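Local coordinates for conserved hypothetical protein (Sulfolobus solfataricus, PDB 2FNA) that binds ADP and magnesium in a P-loop NTPase fold and probably acts as an AAA+ ATPase of as yet unassigned cellular role, at residues L3-K9 with T247-F251; R12-F16 with E216-R220; F209-I215 with Y232-Y236. All coordinates share one frame; numbering follows the deposited sequence.

Contact 1: L3-K9 with T247-F251; sequences LFDTSPK and TYFGF. With ADP (adenosine-5'-diphosphate), chain D.
Phe4 lays its ring on the backbone of helix 243-256 at Gly250, whose CA sits over the ring centre, 3.6 Å from the centroid and 13° off the normal, a CH-pi contact. A CB built on Gly250 would fall 2.6 Å from Phe4 CE1, a clash. Phe4 and Gly250 are both buried, and Phe222 meets the same ring edge-to-face. Beside it Thr247 CG2, anti to its own backbone N, reaches the carbonyls of the loop, 3.5 Å from Phe4 O and 3.4 Å from Asp5 O, while OG1 bonds back to Pro243 O within the helix.

The loop is also one wall of the ADP pocket of this AAA+ ATPase, and Lys9 ties wall and nucleotide together. Its chain, bent at chi2 (-55°) and chi4 (-69°), brings NZ within bonding distance of four acceptors, among which its three N-H groups must be shared: Leu3 O at 2.7 Å, approached from above the carbonyl plane, Asp5 O on an in-plane lone pair, and O2' and N3 of ADP. The ribose hydroxyl O2' in turn donates to Ser7 O at 2.6 Å. A methionine in place of Lys9 would probably leave the carbonyls of Leu3 and Asp5 without their shared donor and loosen the hold on ribose and adenine alike.

Packing is slacker at exposed Thr6, the centre of an inverse gamma turn. Its CG2 alone reaches the helix, crossing Phe251 at about a right angle, 3.9 Å from Phe251 CB, and standing 4.0 Å from Tyr248 CD1.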
# COMPACT_ATOMS: atom_id res chain seq x y z
N LEU A 3 15.05 14.69 -4.56
CA LEU A 3 14.29 14.34 -3.39
C LEU A 3 12.76 14.53 -3.57
O LEU A 3 11.97 13.80 -3.00
CB LEU A 3 14.76 15.16 -2.21
CG LEU A 3 14.32 14.67 -0.84
CD1 LEU A 3 15.11 13.38 -0.51
CD2 LEU A 3 14.58 15.74 0.23
N PHE A 4 12.37 15.52 -4.35
CA PHE A 4 10.96 15.84 -4.53
C PHE A 4 10.31 15.27 -5.80
O PHE A 4 9.22 15.69 -6.14
CB PHE A 4 10.78 17.35 -4.49
CG PHE A 4 11.19 18.00 -3.20
CD1 PHE A 4 11.02 17.37 -1.98
CD2 PHE A 4 11.75 19.26 -3.21
CE1 PHE A 4 11.40 18.01 -0.82
CE2 PHE A 4 12.11 19.88 -2.06
CZ PHE A 4 11.92 19.25 -0.86
N ASP A 5 10.94 14.32 -6.49
CA ASP A 5 10.25 13.65 -7.60
C ASP A 5 8.90 13.05 -7.12
O ASP A 5 8.82 12.34 -6.11
CB ASP A 5 11.11 12.53 -8.22
CG ASP A 5 12.32 13.05 -8.97
OD1 ASP A 5 12.34 14.23 -9.38
OD2 ASP A 5 13.24 12.25 -9.17
N THR A 6 7.84 13.39 -7.84
CA THR A 6 6.51 12.94 -7.53
C THR A 6 6.24 11.63 -8.31
O THR A 6 5.53 11.63 -9.36
CB THR A 6 5.43 14.00 -7.95
OG1 THR A 6 5.52 14.21 -9.36
CG2 THR A 6 5.64 15.31 -7.18
N SER A 7 6.88 10.59 -7.84
CA SER A 7 6.65 9.19 -8.20
C SER A 7 7.44 8.38 -7.14
O SER A 7 8.29 8.96 -6.41
CB SER A 7 7.07 8.85 -9.65
OG SER A 7 8.45 9.07 -9.90
N PRO A 8 7.11 7.09 -6.96
CA PRO A 8 7.91 6.33 -6.01
C PRO A 8 9.41 6.32 -6.36
O PRO A 8 9.78 6.16 -7.51
CB PRO A 8 7.28 4.93 -6.10
CG PRO A 8 5.84 5.24 -6.42
CD PRO A 8 6.01 6.27 -7.50
N LYS A 9 10.26 6.51 -5.35
CA LYS A 9 11.70 6.58 -5.57
C LYS A 9 12.18 5.17 -5.81
O LYS A 9 11.60 4.23 -5.28
CB LYS A 9 12.43 7.19 -4.36
CG LYS A 9 11.96 8.60 -3.97
CD LYS A 9 12.02 9.61 -5.12
CE LYS A 9 12.04 11.06 -4.58
NZ LYS A 9 10.75 11.54 -3.92
N THR A 247 6.43 15.89 -0.29
CA THR A 247 7.14 15.73 -1.57
C THR A 247 6.53 16.58 -2.69
O THR A 247 7.26 17.24 -3.40
CB THR A 247 7.14 14.25 -2.00
OG1 THR A 247 7.74 13.44 -0.99
CG2 THR A 247 7.91 13.99 -3.33
N TYR A 248 5.22 16.48 -2.87
CA TYR A 248 4.50 17.26 -3.86
C TYR A 248 4.69 18.77 -3.59
O TYR A 248 5.06 19.47 -4.47
CB TYR A 248 3.01 16.93 -3.80
CG TYR A 248 2.19 17.47 -4.95
CD1 TYR A 248 2.10 16.76 -6.14
CD2 TYR A 248 1.51 18.68 -4.85
CE1 TYR A 248 1.34 17.25 -7.22
CE2 TYR A 248 0.76 19.17 -5.92
CZ TYR A 248 0.68 18.45 -7.10
OH TYR A 248 -0.06 18.93 -8.22
N PHE A 249 4.47 19.21 -2.35
CA PHE A 249 4.74 20.59 -1.95
C PHE A 249 6.14 21.02 -2.35
O PHE A 249 6.33 22.08 -2.90
CB PHE A 249 4.62 20.80 -0.44
CG PHE A 249 5.19 22.13 0.00
CD1 PHE A 249 4.44 23.30 -0.14
CD2 PHE A 249 6.48 22.22 0.50
CE1 PHE A 249 4.96 24.51 0.20
CE2 PHE A 249 6.99 23.45 0.85
CZ PHE A 249 6.23 24.60 0.69
N GLY A 250 7.14 20.19 -2.03
CA GLY A 250 8.51 20.54 -2.34
C GLY A 250 8.69 20.70 -3.83
O GLY A 250 9.33 21.62 -4.28
N PHE A 251 8.07 19.82 -4.59
CA PHE A 251 8.17 19.89 -6.03
C PHE A 251 7.54 21.20 -6.54
O PHE A 251 8.17 21.92 -7.32
CB PHE A 251 7.52 18.67 -6.71
CG PHE A 251 7.66 18.69 -8.22
CD1 PHE A 251 6.85 19.51 -8.98
CD2 PHE A 251 8.62 17.94 -8.85
CE1 PHE A 251 7.01 19.61 -10.37
CE2 PHE A 251 8.78 18.01 -10.23
CZ PHE A 251 7.95 18.84 -10.99
PB ADP D . 3.17 4.38 -0.64
O1B ADP D . 3.40 4.13 0.82
O2B ADP D . 1.80 5.00 -0.90
O3B ADP D . 3.54 3.28 -1.57
PA ADP D . 5.16 5.89 -2.22
O1A ADP D . 6.42 5.08 -2.24
O2A ADP D . 4.38 5.71 -3.45
O3A ADP D . 4.20 5.66 -0.93
O5' ADP D . 5.59 7.38 -1.88
C5' ADP D . 4.68 8.48 -1.97
C4' ADP D . 5.41 9.72 -2.49
O4' ADP D . 6.26 10.28 -1.50
C3' ADP D . 6.30 9.47 -3.66
O3' ADP D . 6.37 10.70 -4.41
C2' ADP D . 7.66 9.22 -3.05
O2' ADP D . 8.73 9.55 -3.93
C1' ADP D . 7.61 10.18 -1.89
N9 ADP D . 8.34 9.76 -0.70
C8 ADP D . 7.82 9.06 0.34
N7 ADP D . 8.73 8.91 1.30
C5 ADP D . 9.87 9.50 0.87
C6 ADP D . 11.24 9.73 1.39
N6 ADP D . 11.59 9.24 2.59
N1 ADP D . 12.12 10.43 0.63
C2 ADP D . 11.78 10.94 -0.57
N3 ADP D . 10.56 10.78 -1.11
C4 ADP D . 9.60 10.10 -0.44

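Contact 2: R12-F16 with E216-R220; sequences RKDFF and EFLRR. With ADP (adenosine-5'-diphosphate), chain D.
Phe16 projects its side chain at helix 211-225 and meets Phe217 and Glu216 there. With CG opposite the backbone N (chi1 178°), the ring extends from the loop until Phe217 CA lies over its face, 4.0 Å from the centroid and only 4° off the normal. Phe217 adopts a similar first torsion, which carries its own ring back toward the loop; its CD1 comes to 3.4 Å from Phe16 CB, and that CB lies at the edge of the Phe217 ring, in its plane. The two rings meet obliquely, their planes 56° apart. At the far end of the Phe16 ring, CZ packs at 3.7 Å against Glu216 CG, which is set anti to the glutamate's backbone N; the bend at chi2 turns the carboxylate from there.

In this P-loop NTPase fold the N1 and N6 edge of adenine is read by the backbone of one loop residue: Phe16 N donates to ADP N1 at 2.9 Å, and ADP N6 donates to Phe16 O. The CA-CB bond of Phe15 points away from the helix, and its ring lays one face on the base, with N6 over its centre and CE1 3.3 Å from C6. The edge of Phe217 approaches C2, its CE1 being 3.6 Å away.

Arg220, extended from CG to NE, reaches past Phe16 to the 3-10 turn at Arg12. Its NH2 donates to water 1 at 3.0 Å, and this water donates to Arg12 O. The guanidinium meets both that water and Lys13 O edge-on in its plane, while Phe16 CA lies over one face. Arg12 directs its own guanidinium elsewhere, into a salt bridge with Glu53.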
# COMPACT_ATOMS: atom_id res chain seq x y z
N ARG A 12 18.15 5.10 -3.36
CA ARG A 12 18.35 5.66 -2.02
C ARG A 12 18.90 7.10 -2.03
O ARG A 12 18.68 7.87 -1.09
CB ARG A 12 19.34 4.78 -1.27
CG ARG A 12 19.58 5.18 0.15
CD ARG A 12 20.76 4.42 0.69
NE ARG A 12 20.45 2.99 0.79
CZ ARG A 12 20.22 2.34 1.92
NH1 ARG A 12 20.27 2.97 3.09
NH2 ARG A 12 19.97 1.04 1.88
N LYS A 13 19.64 7.45 -3.07
CA LYS A 13 20.21 8.79 -3.19
C LYS A 13 19.11 9.85 -3.32
O LYS A 13 19.35 11.02 -3.04
CB LYS A 13 21.19 8.86 -4.35
CG LYS A 13 22.43 7.95 -4.10
CD LYS A 13 23.54 8.22 -5.09
CE LYS A 13 24.74 7.34 -4.83
NZ LYS A 13 25.34 7.64 -3.50
N ASP A 14 17.91 9.42 -3.71
CA ASP A 14 16.75 10.30 -3.86
C ASP A 14 15.77 10.20 -2.68
O ASP A 14 14.68 10.75 -2.75
CB ASP A 14 16.00 9.92 -5.13
CG ASP A 14 16.85 10.02 -6.41
OD1 ASP A 14 17.78 10.86 -6.48
OD2 ASP A 14 16.57 9.27 -7.37
N PHE A 15 16.15 9.54 -1.59
CA PHE A 15 15.21 9.16 -0.59
C PHE A 15 15.70 9.56 0.79
O PHE A 15 16.80 9.21 1.17
CB PHE A 15 15.01 7.64 -0.71
CG PHE A 15 13.82 7.11 -0.00
CD1 PHE A 15 12.54 7.23 -0.57
CD2 PHE A 15 13.95 6.44 1.21
CE1 PHE A 15 11.44 6.73 0.06
CE2 PHE A 15 12.85 5.95 1.85
CZ PHE A 15 11.57 6.08 1.26
N PHE A 16 14.88 10.29 1.53
CA PHE A 16 15.24 10.74 2.91
C PHE A 16 15.14 9.64 3.97
O PHE A 16 14.05 9.13 4.22
CB PHE A 16 14.31 11.87 3.31
CG PHE A 16 14.52 12.37 4.70
CD1 PHE A 16 15.73 12.96 5.05
CD2 PHE A 16 13.51 12.31 5.64
CE1 PHE A 16 15.92 13.44 6.32
CE2 PHE A 16 13.70 12.81 6.92
CZ PHE A 16 14.89 13.37 7.26
N GLU A 216 13.28 18.36 8.51
CA GLU A 216 14.56 17.90 7.99
C GLU A 216 14.46 17.40 6.54
O GLU A 216 15.39 17.55 5.78
CB GLU A 216 15.15 16.84 8.92
CG GLU A 216 16.57 16.39 8.55
CD GLU A 216 17.56 17.56 8.34
OE1 GLU A 216 17.50 18.58 9.07
OE2 GLU A 216 18.41 17.43 7.42
N PHE A 217 13.32 16.81 6.16
CA PHE A 217 13.09 16.32 4.79
C PHE A 217 13.08 17.48 3.79
O PHE A 217 13.73 17.45 2.74
CB PHE A 217 11.74 15.56 4.75
CG PHE A 217 11.26 15.21 3.38
CD1 PHE A 217 11.93 14.25 2.64
CD2 PHE A 217 10.13 15.81 2.83
CE1 PHE A 217 11.51 13.90 1.38
CE2 PHE A 217 9.70 15.47 1.58
CZ PHE A 217 10.40 14.50 0.82
N LEU A 218 12.33 18.51 4.14
CA LEU A 218 12.21 19.70 3.29
C LEU A 218 13.54 20.42 3.20
O LEU A 218 13.97 20.79 2.10
CB LEU A 218 11.20 20.65 3.88
CG LEU A 218 9.77 20.15 3.79
CD1 LEU A 218 8.93 21.16 4.44
CD2 LEU A 218 9.36 19.96 2.33
N ARG A 219 14.16 20.63 4.37
CA ARG A 219 15.49 21.25 4.47
C ARG A 219 16.46 20.55 3.54
O ARG A 219 17.17 21.19 2.78
CB ARG A 219 16.04 21.16 5.91
CG ARG A 219 17.20 22.11 6.15
CD ARG A 219 18.16 21.70 7.31
NE ARG A 219 19.01 20.49 7.18
CZ ARG A 219 19.49 19.93 6.06
NH1 ARG A 219 19.24 20.41 4.86
NH2 ARG A 219 20.25 18.85 6.15
N ARG A 220 16.48 19.23 3.58
CA ARG A 220 17.36 18.49 2.71
C ARG A 220 17.06 18.69 1.22
O ARG A 220 17.98 18.80 0.42
CB ARG A 220 17.35 17.01 3.07
CG ARG A 220 18.04 16.20 2.01
CD ARG A 220 18.51 14.86 2.48
NE ARG A 220 18.70 14.04 1.28
CZ ARG A 220 19.00 12.75 1.29
NH1 ARG A 220 19.16 12.11 2.45
NH2 ARG A 220 19.13 12.10 0.13
PB ADP D . 3.17 4.38 -0.64
O1B ADP D . 3.40 4.13 0.82
O2B ADP D . 1.80 5.00 -0.90
O3B ADP D . 3.54 3.28 -1.57
PA ADP D . 5.16 5.89 -2.22
O1A ADP D . 6.42 5.08 -2.24
O2A ADP D . 4.38 5.71 -3.45
O3A ADP D . 4.20 5.66 -0.93
O5' ADP D . 5.59 7.38 -1.88
C5' ADP D . 4.68 8.48 -1.97
C4' ADP D . 5.41 9.72 -2.49
O4' ADP D . 6.26 10.28 -1.50
C3' ADP D . 6.30 9.47 -3.66
O3' ADP D . 6.37 10.70 -4.41
C2' ADP D . 7.66 9.22 -3.05
O2' ADP D . 8.73 9.55 -3.93
C1' ADP D . 7.61 10.18 -1.89
N9 ADP D . 8.34 9.76 -0.70
C8 ADP D . 7.82 9.06 0.34
N7 ADP D . 8.73 8.91 1.30
C5 ADP D . 9.87 9.50 0.87
C6 ADP D . 11.24 9.73 1.39
N6 ADP D . 11.59 9.24 2.59
N1 ADP D . 12.12 10.43 0.63
C2 ADP D . 11.78 10.94 -0.57
N3 ADP D . 10.56 10.78 -1.11
C4 ADP D . 9.60 10.10 -0.44
O HOH W 1 19.78 9.33 1.07

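Contact 3: F209-I215 with Y232-Y236; sequences FSREEAI and YEVVY
This is a helix-helix contact between the start of helix 211-225 and the short helix 232-239, part of the helical region beyond the last strand of the parallel sheet, consistent with the small helical domain that follows the P-loop core in AAA+ proteins. The axes of the two segments approach to 9.8 Å at 116°. Tyr236 lies across the first turn: Arg211 CA is over its ring face, 3.7 Å from the centroid, and Ala214 CB touches CD1 at 3.6 Å. Its OH joins water 2, which donates to Phe209 O, and water 3, which accepts from Arg211 N. From this turn the Arg211 side chain, bent at chi3 (145°), meets Glu233 with two nitrogens: NE donates to the syn lone pair of OE1 at 2.9 Å, and NH2 stands 2.6 Å from OE2. Glu212 adds a salt bridge to NH1, and Ile215 CD1 lies over the guanidinium face. Ile215 CG1 also packs on Tyr232 CB at 3.9 Å. Ser210 and Glu213 form a capping box that begins the helix. Farther in, Tyr232 reaches Leu218 and Phe222 along helix 211-225, while Phe209 and Ala214 rest on Leu246 of helix 243-256.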
# COMPACT_ATOMS: atom_id res chain seq x y z
N PHE A 209 6.07 11.38 8.82
CA PHE A 209 7.10 12.16 9.49
C PHE A 209 6.57 12.89 10.73
O PHE A 209 5.46 13.46 10.72
CB PHE A 209 7.71 13.18 8.53
CG PHE A 209 8.44 12.57 7.34
CD1 PHE A 209 9.20 11.44 7.47
CD2 PHE A 209 8.41 13.20 6.11
CE1 PHE A 209 9.87 10.90 6.36
CE2 PHE A 209 9.11 12.68 5.01
CZ PHE A 209 9.85 11.54 5.14
N SER A 210 7.38 12.87 11.80
CA SER A 210 7.19 13.79 12.90
C SER A 210 7.52 15.21 12.41
O SER A 210 7.97 15.42 11.27
CB SER A 210 8.15 13.43 14.02
OG SER A 210 9.46 13.77 13.61
N ARG A 211 7.31 16.20 13.28
CA ARG A 211 7.57 17.60 12.96
C ARG A 211 9.00 17.79 12.53
O ARG A 211 9.29 18.48 11.55
CB ARG A 211 7.28 18.49 14.16
CG ARG A 211 7.46 19.94 13.88
CD ARG A 211 7.20 20.77 15.14
NE ARG A 211 8.06 21.96 15.24
CZ ARG A 211 9.37 21.93 15.50
NH1 ARG A 211 10.01 20.79 15.70
NH2 ARG A 211 10.06 23.06 15.56
N GLU A 212 9.88 17.17 13.30
CA GLU A 212 11.32 17.31 13.15
C GLU A 212 11.82 16.59 11.91
O GLU A 212 12.69 17.09 11.23
CB GLU A 212 12.04 16.85 14.44
CG GLU A 212 11.70 17.70 15.72
CD GLU A 212 10.31 17.39 16.39
OE1 GLU A 212 9.68 16.33 16.13
OE2 GLU A 212 9.84 18.24 17.19
N GLU A 213 11.25 15.43 11.60
CA GLU A 213 11.57 14.71 10.35
C GLU A 213 11.07 15.42 9.10
O GLU A 213 11.77 15.50 8.10
CB GLU A 213 10.95 13.31 10.37
CG GLU A 213 11.75 12.32 11.20
CD GLU A 213 11.03 11.00 11.40
OE1 GLU A 213 9.79 10.97 11.35
OE2 GLU A 213 11.73 10.00 11.65
N ALA A 214 9.86 15.94 9.18
CA ALA A 214 9.25 16.63 8.08
C ALA A 214 10.08 17.84 7.70
O ALA A 214 10.39 18.07 6.52
CB ALA A 214 7.83 17.04 8.44
N ILE A 215 10.47 18.60 8.71
CA ILE A 215 11.31 19.79 8.56
C ILE A 215 12.66 19.41 7.97
O ILE A 215 13.15 20.05 7.05
CB ILE A 215 11.45 20.53 9.94
CG1 ILE A 215 10.11 21.21 10.26
CG2 ILE A 215 12.61 21.55 9.92
CD1 ILE A 215 10.01 21.72 11.64
N TYR A 232 9.56 26.50 7.30
CA TYR A 232 9.34 25.08 7.48
C TYR A 232 8.16 24.78 8.42
O TYR A 232 7.45 23.81 8.20
CB TYR A 232 10.59 24.41 8.01
CG TYR A 232 11.77 24.46 7.07
CD1 TYR A 232 11.86 23.59 5.98
CD2 TYR A 232 12.80 25.36 7.28
CE1 TYR A 232 12.95 23.64 5.11
CE2 TYR A 232 13.90 25.40 6.44
CZ TYR A 232 13.98 24.54 5.36
OH TYR A 232 15.07 24.61 4.53
N GLU A 233 7.96 25.60 9.45
CA GLU A 233 6.95 25.30 10.47
C GLU A 233 5.54 25.46 9.93
O GLU A 233 4.67 24.65 10.23
CB GLU A 233 7.10 26.22 11.69
CG GLU A 233 8.39 26.05 12.43
CD GLU A 233 8.44 24.76 13.17
OE1 GLU A 233 7.40 24.30 13.68
OE2 GLU A 233 9.55 24.20 13.25
N VAL A 234 5.31 26.50 9.14
CA VAL A 234 4.00 26.68 8.55
C VAL A 234 3.69 25.55 7.55
O VAL A 234 2.54 25.15 7.42
CB VAL A 234 3.80 28.07 7.88
CG1 VAL A 234 4.68 28.26 6.69
CG2 VAL A 234 2.33 28.25 7.48
N VAL A 235 4.72 25.05 6.86
CA VAL A 235 4.49 23.97 5.92
C VAL A 235 4.02 22.75 6.71
O VAL A 235 3.01 22.18 6.37
CB VAL A 235 5.72 23.63 5.05
CG1 VAL A 235 5.42 22.41 4.14
CG2 VAL A 235 6.12 24.81 4.19
N TYR A 236 4.74 22.37 7.77
CA TYR A 236 4.30 21.24 8.60
C TYR A 236 2.89 21.45 9.19
O TYR A 236 2.06 20.53 9.22
CB TYR A 236 5.30 20.94 9.73
CG TYR A 236 4.87 19.74 10.56
CD1 TYR A 236 4.92 18.44 10.05
CD2 TYR A 236 4.37 19.91 11.84
CE1 TYR A 236 4.48 17.36 10.82
CE2 TYR A 236 3.96 18.85 12.61
CZ TYR A 236 4.02 17.58 12.11
OH TYR A 236 3.58 16.55 12.92
O HOH W 2 3.42 14.26 11.84
O HOH W 3 5.45 15.71 15.32

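How the contacts relate
Contacts 1 and 2, whose centres are 10 Å apart, bring the N-terminal loop against two helices, 243-256 and 211-225, and both touch ADP: contact 1 chiefly at the ribose and N3, contact 2 at the adenine. They also touch each other, with Thr247 OG1 3.4 Å from Phe217 CZ and Leu3 CD2 3.1 Å from Phe217 O. Contact 3 shares helix 211-225 with contact 2, centres about 13 Å apart; Phe209 CE2 lies 3.7 Å from Phe217 CG, and Phe209 is itself part of the ADP pocket. Contact 3 meets contact 1 where Val235 CG2 is 3.5 Å from Phe249 CZ, and Tyr232 CD1 stands 3.7 Å from Leu218 CB of contact 2.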